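Local structure of uncharacterized protein (Wolinella succinogenes, 3JYG) at residues I4-E10 against I47-R53; H96-A102 against V113-I118; H17-S21 against D84-L89. The protein is of unknown function but belongs to the 6-pyruvoyl tetrahydropterin synthase family and binds a zinc ion. Residues are numbered along the deposited sequence.

Contact 1 of 3, residues I4-E10 against I47-R53; sequences IYQIAKE and IVHLESR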
loop_
_atom_site.group_PDB
_atom_site.type_symbol
_atom_site.label_atom_id
_atom_site.label_comp_id
_atom_site.label_asym_id
_atom_site.label_seq_id
_atom_site.Cartn_x
_atom_site.Cartn_y
_atom_site.Cartn_z
ATOM N N ILE A 4 1.969 -16.847 7.402
ATOM C CA ILE A 4 3.207 -16.346 6.819
ATOM C C ILE A 4 3.455 -14.934 7.397
ATOM O O ILE A 4 2.529 -14.120 7.491
ATOM C CB ILE A 4 3.139 -16.251 5.265
ATOM C CG1 ILE A 4 2.858 -17.636 4.656
ATOM C CG2 ILE A 4 4.450 -15.815 4.743
ATOM C CD1 ILE A 4 2.641 -17.612 3.155
ATOM N N TYR A 5 4.697 -14.650 7.765
ATOM C CA TYR A 5 5.021 -13.411 8.462
ATOM C C TYR A 5 5.892 -12.600 7.515
ATOM O O TYR A 5 6.849 -13.133 6.930
ATOM C CB TYR A 5 5.787 -13.708 9.744
ATOM C CG TYR A 5 5.055 -14.595 10.715
ATOM C CD1 TYR A 5 5.345 -15.969 10.782
ATOM C CD2 TYR A 5 4.082 -14.084 11.544
ATOM C CE1 TYR A 5 4.652 -16.816 11.654
ATOM C CE2 TYR A 5 3.382 -14.917 12.437
ATOM C CZ TYR A 5 3.678 -16.279 12.470
ATOM O OH TYR A 5 3.037 -17.101 13.355
ATOM N N GLN A 6 5.583 -11.321 7.352
ATOM C CA GLN A 6 6.412 -10.466 6.498
ATOM C C GLN A 6 6.742 -9.159 7.226
ATOM O O GLN A 6 5.991 -8.749 8.106
ATOM C CB GLN A 6 5.713 -10.147 5.167
ATOM C CG GLN A 6 5.614 -11.306 4.175
ATOM C CD GLN A 6 5.013 -10.894 2.810
ATOM O OE1 GLN A 6 4.566 -9.766 2.642
ATOM N NE2 GLN A 6 5.022 -11.825 1.829
ATOM N N ILE A 7 7.863 -8.525 6.879
ATOM C CA ILE A 7 8.095 -7.144 7.302
ATOM C C ILE A 7 8.394 -6.353 6.045
ATOM O O ILE A 7 8.836 -6.944 5.064
ATOM C CB ILE A 7 9.210 -6.979 8.375
ATOM C CG1 ILE A 7 10.534 -7.625 7.932
ATOM C CG2 ILE A 7 8.715 -7.543 9.714
ATOM C CD1 ILE A 7 11.812 -6.861 8.398
ATOM N N ALA A 8 8.125 -5.046 6.049
ATOM C CA ALA A 8 8.444 -4.223 4.909
ATOM C C ALA A 8 9.053 -2.927 5.401
ATOM O O ALA A 8 8.558 -2.336 6.388
ATOM C CB ALA A 8 7.214 -3.902 4.146
ATOM N N LYS A 9 10.062 -2.447 4.684
ATOM C CA LYS A 9 10.664 -1.185 5.073
ATOM C C LYS A 9 10.960 -0.353 3.847
ATOM O O LYS A 9 11.402 -0.897 2.836
ATOM C CB LYS A 9 11.927 -1.422 5.903
ATOM C CG LYS A 9 12.667 -0.125 6.228
ATOM C CD LYS A 9 13.326 -0.077 7.612
ATOM C CE LYS A 9 13.700 1.382 7.911
ATOM N NZ LYS A 9 14.724 1.474 8.989
ATOM N N GLU A 10 10.719 0.955 3.987
ATOM C CA GLU A 10 10.862 1.994 2.942
ATOM C C GLU A 10 12.216 2.711 3.023
ATOM O O GLU A 10 12.760 2.947 4.130
ATOM C CB GLU A 10 9.724 3.040 3.037
ATOM C CG GLU A 10 8.310 2.402 3.147
ATOM C CD GLU A 10 7.144 3.398 3.007
ATOM O OE1 GLU A 10 7.341 4.634 3.111
ATOM O OE2 GLU A 10 6.011 2.932 2.780
ATOM N N ILE A 47 10.760 -0.173 -1.518
ATOM C CA ILE A 47 10.147 -0.927 -0.429
ATOM C C ILE A 47 10.576 -2.399 -0.489
ATOM O O ILE A 47 10.263 -3.093 -1.466
ATOM C CB ILE A 47 8.605 -0.861 -0.462
ATOM C CG1 ILE A 47 8.151 0.581 -0.674
ATOM C CG2 ILE A 47 8.034 -1.470 0.880
ATOM C CD1 ILE A 47 6.642 0.822 -0.592
ATOM N N VAL A 48 11.258 -2.858 0.563
ATOM C CA VAL A 48 11.792 -4.241 0.633
ATOM C C VAL A 48 10.863 -5.102 1.498
ATOM O O VAL A 48 10.565 -4.714 2.624
ATOM C CB VAL A 48 13.210 -4.238 1.273
ATOM C CG1 VAL A 48 13.727 -5.668 1.523
ATOM C CG2 VAL A 48 14.151 -3.457 0.424
ATOM N N HIS A 49 10.392 -6.229 0.975
ATOM C CA HIS A 49 9.527 -7.126 1.741
ATOM C C HIS A 49 10.282 -8.403 2.058
ATOM O O HIS A 49 10.840 -9.046 1.145
ATOM C CB HIS A 49 8.242 -7.442 0.962
ATOM C CG HIS A 49 7.439 -6.233 0.611
ATOM N ND1 HIS A 49 6.335 -5.850 1.331
ATOM C CD2 HIS A 49 7.577 -5.328 -0.390
ATOM C CE1 HIS A 49 5.802 -4.774 0.765
ATOM N NE2 HIS A 49 6.555 -4.427 -0.270
ATOM N N LEU A 50 10.369 -8.723 3.353
ATOM C CA LEU A 50 11.158 -9.855 3.805
ATOM C C LEU A 50 10.142 -10.781 4.439
ATOM O O LEU A 50 9.145 -10.287 4.972
ATOM C CB LEU A 50 12.206 -9.434 4.845
ATOM C CG LEU A 50 13.335 -8.481 4.400
ATOM C CD1 LEU A 50 14.401 -8.356 5.501
ATOM C CD2 LEU A 50 13.969 -8.969 3.054
ATOM N N GLU A 51 10.394 -12.094 4.386
ATOM C CA GLU A 51 9.405 -13.117 4.770
ATOM C C GLU A 51 10.002 -14.326 5.506
ATOM O O GLU A 51 11.085 -14.799 5.160
ATOM C CB GLU A 51 8.666 -13.573 3.477
ATOM C CG GLU A 51 7.694 -14.689 3.655
ATOM C CD GLU A 51 6.990 -15.091 2.374
ATOM O OE1 GLU A 51 6.123 -14.338 1.905
ATOM O OE2 GLU A 51 7.277 -16.190 1.852
ATOM N N SER A 52 9.281 -14.841 6.502
ATOM C CA SER A 52 9.635 -16.101 7.161
ATOM C C SER A 52 8.354 -16.863 7.486
ATOM O O SER A 52 7.239 -16.288 7.501
ATOM C CB SER A 52 10.413 -15.860 8.470
ATOM O OG SER A 52 9.719 -14.894 9.264
ATOM N N ARG A 53 8.523 -18.155 7.775
ATOM C CA ARG A 53 7.384 -18.955 8.178
ATOM C C ARG A 53 7.289 -19.048 9.672
ATOM O O ARG A 53 6.313 -19.576 10.167
ATOM C CB ARG A 53 7.433 -20.362 7.556
ATOM C CG ARG A 53 7.739 -20.351 6.071
ATOM C CD ARG A 53 6.717 -19.549 5.268
ATOM N NE ARG A 53 6.852 -19.827 3.835
ATOM C CZ ARG A 53 6.192 -20.788 3.186
ATOM N NH1 ARG A 53 5.341 -21.583 3.838
ATOM N NH2 ARG A 53 6.397 -20.962 1.882
HETATM O O HOH W 1 5.126 -7.089 3.471
#
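Strands 4-10 and 47-52 run antiparallel, with their axes 4.7 Å apart. Tyr-5 with Ser-52, Ile-7 with Leu-50 and Lys-9 with Val-48 are the hydrogen-bonded pairs, each closed by two backbone bonds. The side chains of these six residues lie on one face. There Ile-7, with chi1 p, lays CG1 3.9 Å from CB of Leu-50. Tyr-5, with chi1 m, has its ring edge toward O of Ser-52 and O of Arg-53. The other face holds Gln-6, Ala-8, Glu-10, Ile-47, His-49 and Glu-51. Glu-51 is extended, t then t, and its OE1 accepts from NE2 of Gln-6 at 2.7 Å. Water 1 joins OE1 of Gln-6 to ND1 of His-49, whose NE2 bonds to Glu-167. Ala-8 is small enough to sit with CB 3.5 Å from His-49 ND1. In this 6-pyruvoyl tetrahydropterin synthase family fold, strand 162-169 continues the sheet beyond 47-52, and a strand of the second subunit pairs antiparallel with Ile-4 to Lys-9 on their other side, so the sheet crosses the interface.

Contact 2 of 3, residues H96-A102 against V113-I118; sequences HFADKSA and VDFERI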
loop_
_atom_site.group_PDB
_atom_site.type_symbol
_atom_site.label_atom_id
_atom_site.label_comp_id
_atom_site.label_asym_id
_atom_site.label_seq_id
_atom_site.Cartn_x
_atom_site.Cartn_y
_atom_site.Cartn_z
ATOM N N HIS A 96 34.991 12.237 -21.421
ATOM C CA HIS A 96 36.297 11.794 -20.948
ATOM C C HIS A 96 36.396 10.296 -20.789
ATOM O O HIS A 96 37.475 9.790 -20.516
ATOM C CB HIS A 96 36.651 12.463 -19.603
ATOM C CG HIS A 96 36.815 13.946 -19.697
ATOM N ND1 HIS A 96 35.739 14.809 -19.765
ATOM C CD2 HIS A 96 37.925 14.720 -19.763
ATOM C CE1 HIS A 96 36.180 16.053 -19.848
ATOM N NE2 HIS A 96 37.503 16.026 -19.840
ATOM N N PHE A 97 35.258 9.600 -20.900
ATOM C CA PHE A 97 35.170 8.157 -20.692
ATOM C C PHE A 97 34.387 7.541 -21.861
ATOM O O PHE A 97 33.655 6.562 -21.690
ATOM C CB PHE A 97 34.468 7.848 -19.344
ATOM C CG PHE A 97 35.233 8.335 -18.132
ATOM C CD1 PHE A 97 34.992 9.605 -17.599
ATOM C CD2 PHE A 97 36.223 7.538 -17.562
ATOM C CE1 PHE A 97 35.722 10.078 -16.512
ATOM C CE2 PHE A 97 36.942 7.979 -16.473
ATOM C CZ PHE A 97 36.695 9.256 -15.935
ATOM N N ALA A 98 34.534 8.117 -23.050
ATOM C CA ALA A 98 33.732 7.686 -24.208
ATOM C C ALA A 98 34.002 6.215 -24.593
ATOM O O ALA A 98 33.124 5.539 -25.117
ATOM C CB ALA A 98 33.951 8.629 -25.416
ATOM N N ASP A 99 35.185 5.697 -24.246
ATOM C CA ASP A 99 35.509 4.305 -24.565
ATOM C C ASP A 99 34.959 3.339 -23.521
ATOM O O ASP A 99 35.062 2.123 -23.682
ATOM C CB ASP A 99 37.029 4.114 -24.771
ATOM C CG ASP A 99 37.847 4.166 -23.472
ATOM O OD1 ASP A 99 37.304 4.296 -22.343
ATOM O OD2 ASP A 99 39.086 4.079 -23.599
ATOM N N LYS A 100 34.423 3.892 -22.420
ATOM C CA LYS A 100 33.809 3.092 -21.358
ATOM C C LYS A 100 34.785 2.072 -20.782
ATOM O O LYS A 100 34.350 1.035 -20.263
ATOM C CB LYS A 100 32.576 2.326 -21.860
ATOM C CG LYS A 100 31.565 3.128 -22.681
ATOM C CD LYS A 100 30.489 2.148 -23.178
ATOM C CE LYS A 100 29.457 2.888 -23.966
ATOM N NZ LYS A 100 28.357 2.025 -24.504
ATOM N N SER A 101 36.092 2.324 -20.873
ATOM C CA SER A 101 37.027 1.384 -20.255
ATOM C C SER A 101 37.392 1.727 -18.825
ATOM O O SER A 101 37.534 0.819 -18.012
ATOM C CB SER A 101 38.328 1.225 -21.049
ATOM O OG SER A 101 39.020 2.466 -21.025
ATOM N N ALA A 102 37.604 3.004 -18.532
ATOM C CA ALA A 102 38.153 3.393 -17.223
ATOM C C ALA A 102 36.997 3.577 -16.236
ATOM O O ALA A 102 36.801 4.666 -15.688
ATOM C CB ALA A 102 39.006 4.695 -17.351
ATOM N N VAL A 113 33.153 6.335 -12.434
ATOM C CA VAL A 113 34.320 6.564 -13.284
ATOM C C VAL A 113 35.608 6.364 -12.453
ATOM O O VAL A 113 35.583 6.459 -11.221
ATOM C CB VAL A 113 34.265 7.934 -13.988
ATOM C CG1 VAL A 113 33.025 8.001 -14.884
ATOM C CG2 VAL A 113 34.287 9.075 -12.945
ATOM N N ASP A 114 36.695 5.995 -13.127
ATOM C CA ASP A 114 38.018 6.002 -12.538
ATOM C C ASP A 114 38.458 7.460 -12.517
ATOM O O ASP A 114 38.732 8.024 -13.572
ATOM C CB ASP A 114 39.018 5.204 -13.413
ATOM C CG ASP A 114 40.409 5.093 -12.763
ATOM O OD1 ASP A 114 40.728 5.878 -11.829
ATOM O OD2 ASP A 114 41.175 4.205 -13.198
ATOM N N PHE A 115 38.528 8.059 -11.334
ATOM C CA PHE A 115 38.902 9.474 -11.232
ATOM C C PHE A 115 40.357 9.807 -11.555
ATOM O O PHE A 115 40.678 10.951 -11.895
ATOM C CB PHE A 115 38.479 10.040 -9.890
ATOM C CG PHE A 115 36.992 10.253 -9.782
ATOM C CD1 PHE A 115 36.427 11.463 -10.163
ATOM C CD2 PHE A 115 36.158 9.238 -9.319
ATOM C CE1 PHE A 115 35.036 11.673 -10.070
ATOM C CE2 PHE A 115 34.761 9.447 -9.230
ATOM C CZ PHE A 115 34.215 10.670 -9.609
ATOM N N GLU A 116 41.229 8.808 -11.489
ATOM C CA GLU A 116 42.609 8.958 -12.002
ATOM C C GLU A 116 42.656 9.536 -13.401
ATOM O O GLU A 116 43.515 10.358 -13.694
ATOM C CB GLU A 116 43.381 7.631 -11.972
ATOM C CG GLU A 116 43.663 7.121 -10.546
ATOM C CD GLU A 116 44.652 8.011 -9.781
ATOM O OE1 GLU A 116 45.633 8.524 -10.404
ATOM O OE2 GLU A 116 44.436 8.206 -8.556
ATOM N N ARG A 117 41.742 9.144 -14.269
ATOM C CA ARG A 117 41.870 9.605 -15.636
ATOM C C ARG A 117 41.444 11.076 -15.875
ATOM O O ARG A 117 41.797 11.656 -16.904
ATOM C CB ARG A 117 41.319 8.568 -16.650
ATOM C CG ARG A 117 39.899 8.748 -17.189
ATOM C CD ARG A 117 39.779 8.516 -18.763
ATOM N NE ARG A 117 40.156 7.188 -19.290
ATOM C CZ ARG A 117 39.537 6.545 -20.297
ATOM N NH1 ARG A 117 38.489 7.075 -20.914
ATOM N NH2 ARG A 117 39.963 5.344 -20.688
ATOM N N ILE A 118 40.758 11.690 -14.893
ATOM C CA ILE A 118 40.336 13.116 -14.985
ATOM C C ILE A 118 40.969 14.031 -13.932
ATOM O O ILE A 118 40.486 15.143 -13.660
ATOM C CB ILE A 118 38.797 13.289 -14.927
ATOM C CG1 ILE A 118 38.220 12.536 -13.711
ATOM C CG2 ILE A 118 38.183 12.860 -16.256
ATOM C CD1 ILE A 118 36.730 12.631 -13.579
HETATM O O HOH W 2 37.669 7.341 -23.586
#
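Arg-117 makes the main polar links between the loop before strand 103-105 and the loop after strand 110-113. Its NH1 donates to the backbone O of His-96 at 2.9 Å. Its guanidinium also forms a salt bridge with Asp-99, whose OD2 lies 3.3 Å from NH2. Water 2 accepts from Asp-99 N and, weakly, from Arg-117 NH1. Asp-99 is itself held in place by Ser-101: its OD1 accepts from Ser-101 N at 2.7 Å, an Asx turn, and from Ser-101 OG at 2.8 Å. A backbone bond of 2.9 Å from Asp-114 N to Ala-102 O joins the ends of this antiparallel strand pair. Asp-114 forms a second Asx turn, with OD1 accepting from Glu-116 N at 3.0 Å. Further out, CB of Ala-102 lies over one face of the guanidinium. The ring of Phe-97 takes Val-113 CB over its face in a CH-pi contact, 3.6 Å from the centroid. Its CE1 meets CG2 of Ile-118 at 3.7 Å. Tyr-129 of helix 123-131 packs edge-to-face with Phe-97 and bonds to His-96 ND1. The chemistry is divided: an exposed arginine bridges a carboxylate and a carbonyl, while a buried phenylalanine provides apolar packing between the same loops.

Contact 3 of 3, residues H17-S21 against D84-L89; sequences HRVWS and DIDDPL. With ZN (zinc ion), chain G.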
loop_
_atom_site.group_PDB
_atom_site.type_symbol
_atom_site.label_atom_id
_atom_site.label_comp_id
_atom_site.label_asym_id
_atom_site.label_seq_id
_atom_site.Cartn_x
_atom_site.Cartn_y
_atom_site.Cartn_z
ATOM N N HIS A 17 17.662 10.754 -14.211
ATOM C CA HIS A 17 17.877 9.699 -15.160
ATOM C C HIS A 17 17.221 10.086 -16.464
ATOM O O HIS A 17 16.615 11.174 -16.579
ATOM C CB HIS A 17 17.375 8.318 -14.622
ATOM C CG HIS A 17 15.897 8.057 -14.790
ATOM N ND1 HIS A 17 15.387 6.783 -14.940
ATOM C CD2 HIS A 17 14.828 8.891 -14.810
ATOM C CE1 HIS A 17 14.071 6.843 -15.051
ATOM N NE2 HIS A 17 13.710 8.113 -14.980
ATOM N N ARG A 18 17.368 9.192 -17.435
ATOM C CA ARG A 18 16.487 9.179 -18.580
ATOM C C ARG A 18 16.327 7.719 -19.042
ATOM O O ARG A 18 17.216 6.894 -18.835
ATOM C CB ARG A 18 17.027 10.090 -19.701
ATOM C CG ARG A 18 18.036 9.459 -20.622
ATOM C CD ARG A 18 18.436 10.414 -21.760
ATOM N NE ARG A 18 19.132 9.697 -22.837
ATOM C CZ ARG A 18 18.742 9.686 -24.116
ATOM N NH1 ARG A 18 17.632 10.332 -24.525
ATOM N NH2 ARG A 18 19.479 9.026 -25.003
ATOM N N VAL A 19 15.192 7.440 -19.663
ATOM C CA VAL A 19 14.870 6.121 -20.190
ATOM C C VAL A 19 15.007 6.260 -21.687
ATOM O O VAL A 19 14.095 6.729 -22.344
ATOM C CB VAL A 19 13.415 5.754 -19.861
ATOM C CG1 VAL A 19 13.083 4.331 -20.362
ATOM C CG2 VAL A 19 13.189 5.864 -18.344
ATOM N N TRP A 20 16.156 5.858 -22.200
ATOM C CA TRP A 20 16.613 6.291 -23.528
ATOM C C TRP A 20 15.828 5.541 -24.618
ATOM O O TRP A 20 15.598 6.061 -25.691
ATOM C CB TRP A 20 18.144 6.115 -23.649
ATOM C CG TRP A 20 18.674 4.673 -23.554
ATOM C CD1 TRP A 20 19.253 4.052 -22.446
ATOM C CD2 TRP A 20 18.691 3.695 -24.618
ATOM N NE1 TRP A 20 19.615 2.756 -22.779
ATOM C CE2 TRP A 20 19.282 2.516 -24.096
ATOM C CE3 TRP A 20 18.266 3.715 -25.975
ATOM C CZ2 TRP A 20 19.452 1.339 -24.880
ATOM C CZ3 TRP A 20 18.446 2.570 -26.747
ATOM C CH2 TRP A 20 19.040 1.401 -26.193
ATOM N N SER A 21 15.397 4.330 -24.283
ATOM C CA SER A 21 14.750 3.437 -25.209
ATOM C C SER A 21 13.214 3.554 -25.250
ATOM O O SER A 21 12.546 2.752 -25.912
ATOM C CB SER A 21 15.097 2.015 -24.777
ATOM O OG SER A 21 14.589 1.764 -23.467
ATOM N N ASP A 84 22.422 4.300 -18.110
ATOM C CA ASP A 84 22.732 3.039 -18.757
ATOM C C ASP A 84 24.105 3.179 -19.453
ATOM O O ASP A 84 24.350 4.141 -20.182
ATOM C CB ASP A 84 21.563 2.679 -19.719
ATOM C CG ASP A 84 21.709 1.303 -20.406
ATOM O OD1 ASP A 84 22.747 0.637 -20.332
ATOM O OD2 ASP A 84 20.733 0.879 -21.058
ATOM N N ILE A 85 25.027 2.251 -19.157
ATOM C CA ILE A 85 26.247 2.101 -19.973
ATOM C C ILE A 85 25.950 2.168 -21.490
ATOM O O ILE A 85 26.756 2.678 -22.244
ATOM C CB ILE A 85 27.060 0.802 -19.606
ATOM C CG1 ILE A 85 28.456 0.757 -20.238
ATOM C CG2 ILE A 85 26.262 -0.521 -19.864
ATOM C CD1 ILE A 85 29.424 1.846 -19.702
ATOM N N ASP A 86 24.822 1.644 -21.930
ATOM C CA ASP A 86 24.548 1.632 -23.357
ATOM C C ASP A 86 23.628 2.699 -23.833
ATOM O O ASP A 86 23.108 2.599 -24.910
ATOM C CB ASP A 86 23.988 0.286 -23.783
ATOM C CG ASP A 86 25.091 -0.752 -24.004
ATOM O OD1 ASP A 86 26.277 -0.359 -24.152
ATOM O OD2 ASP A 86 24.771 -1.949 -24.013
ATOM N N ASP A 87 23.360 3.688 -22.998
ATOM C CA ASP A 87 22.653 4.876 -23.449
ATOM C C ASP A 87 23.467 5.489 -24.587
ATOM O O ASP A 87 24.662 5.687 -24.446
ATOM C CB ASP A 87 22.506 5.856 -22.254
ATOM C CG ASP A 87 21.625 7.062 -22.574
ATOM O OD1 ASP A 87 21.659 7.563 -23.733
ATOM O OD2 ASP A 87 20.896 7.506 -21.655
ATOM N N PRO A 88 22.819 5.820 -25.722
ATOM C CA PRO A 88 23.522 6.427 -26.869
ATOM C C PRO A 88 24.173 7.768 -26.527
ATOM O O PRO A 88 25.093 8.219 -27.236
ATOM C CB PRO A 88 22.395 6.696 -27.862
ATOM C CG PRO A 88 21.329 5.735 -27.485
ATOM C CD PRO A 88 21.396 5.549 -26.023
ATOM N N LEU A 89 23.670 8.427 -25.487
ATOM C CA LEU A 89 24.286 9.661 -25.030
ATOM C C LEU A 89 25.461 9.455 -24.092
ATOM O O LEU A 89 26.098 10.442 -23.689
ATOM C CB LEU A 89 23.252 10.532 -24.295
ATOM C CG LEU A 89 22.248 11.332 -25.091
ATOM C CD1 LEU A 89 21.355 12.126 -24.100
ATOM C CD2 LEU A 89 22.936 12.269 -26.113
HETATM ZN ZN ZN G . 11.524 8.903 -15.324
HETATM O O HOH W 3 20.434 5.949 -19.352
HETATM O O HOH W 4 10.836 6.568 -14.777
HETATM O O HOH W 5 9.235 9.318 -15.829
#
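His-17 ends strand 3-17 and binds the zinc ion through NE2 at 2.4 Å. Two waters, His-40 and His-42 complete the site. The side chain of His-17 leads away from 84-89, so the contact starts at the next residue. Arg-18 forms a two-pronged salt bridge with Asp-87: NE donates to OD2 at 3.1 Å and NH2 to OD1 at 2.9 Å. Its NH1 bonds to the backbone O of Arg-37. CD1 of Leu-89 lies over the guanidinium face. Asp-87 OD1 also accepts from Leu-89 N at 2.8 Å, a capping bond at the turn into helix 90-93. The three-histidine zinc site next to this salt bridge is a hallmark of the 6-pyruvoyl tetrahydropterin synthase family. Val-19 points away and packs on Met-59 of the third subunit. Trp-20 turns back toward 84-89. Its NE1 donates to Asp-84 OD2 at 2.8 Å, nearly in line. Asp-87 CA and Pro-88 CD lie over the indole face as CH-pi contacts, 3.8 and 4.0 Å from the five-membered ring centroid.

In the fold
From the N terminus, strand 3-17 carries the first half of contact 1 and ends at the first half of contact 3. Strand 40-52 then returns alongside it and closes contact 1. The chain next passes through helix 67-77 and strand 80-84, and residues 84-89 close contact 3. These two contacts therefore cross; their centres are 32 Å apart, on opposite sides of the chain's centre. Contact 2 follows in series. It closes a short loop around strands 103-105 and 110-113, before helix 123-131. Lys-100 of contact 2 joins it to contact 3 through a salt bridge to Asp-86. Contact 1 ties neighbouring strands within the sheet, whereas contacts 2 and 3 join loops.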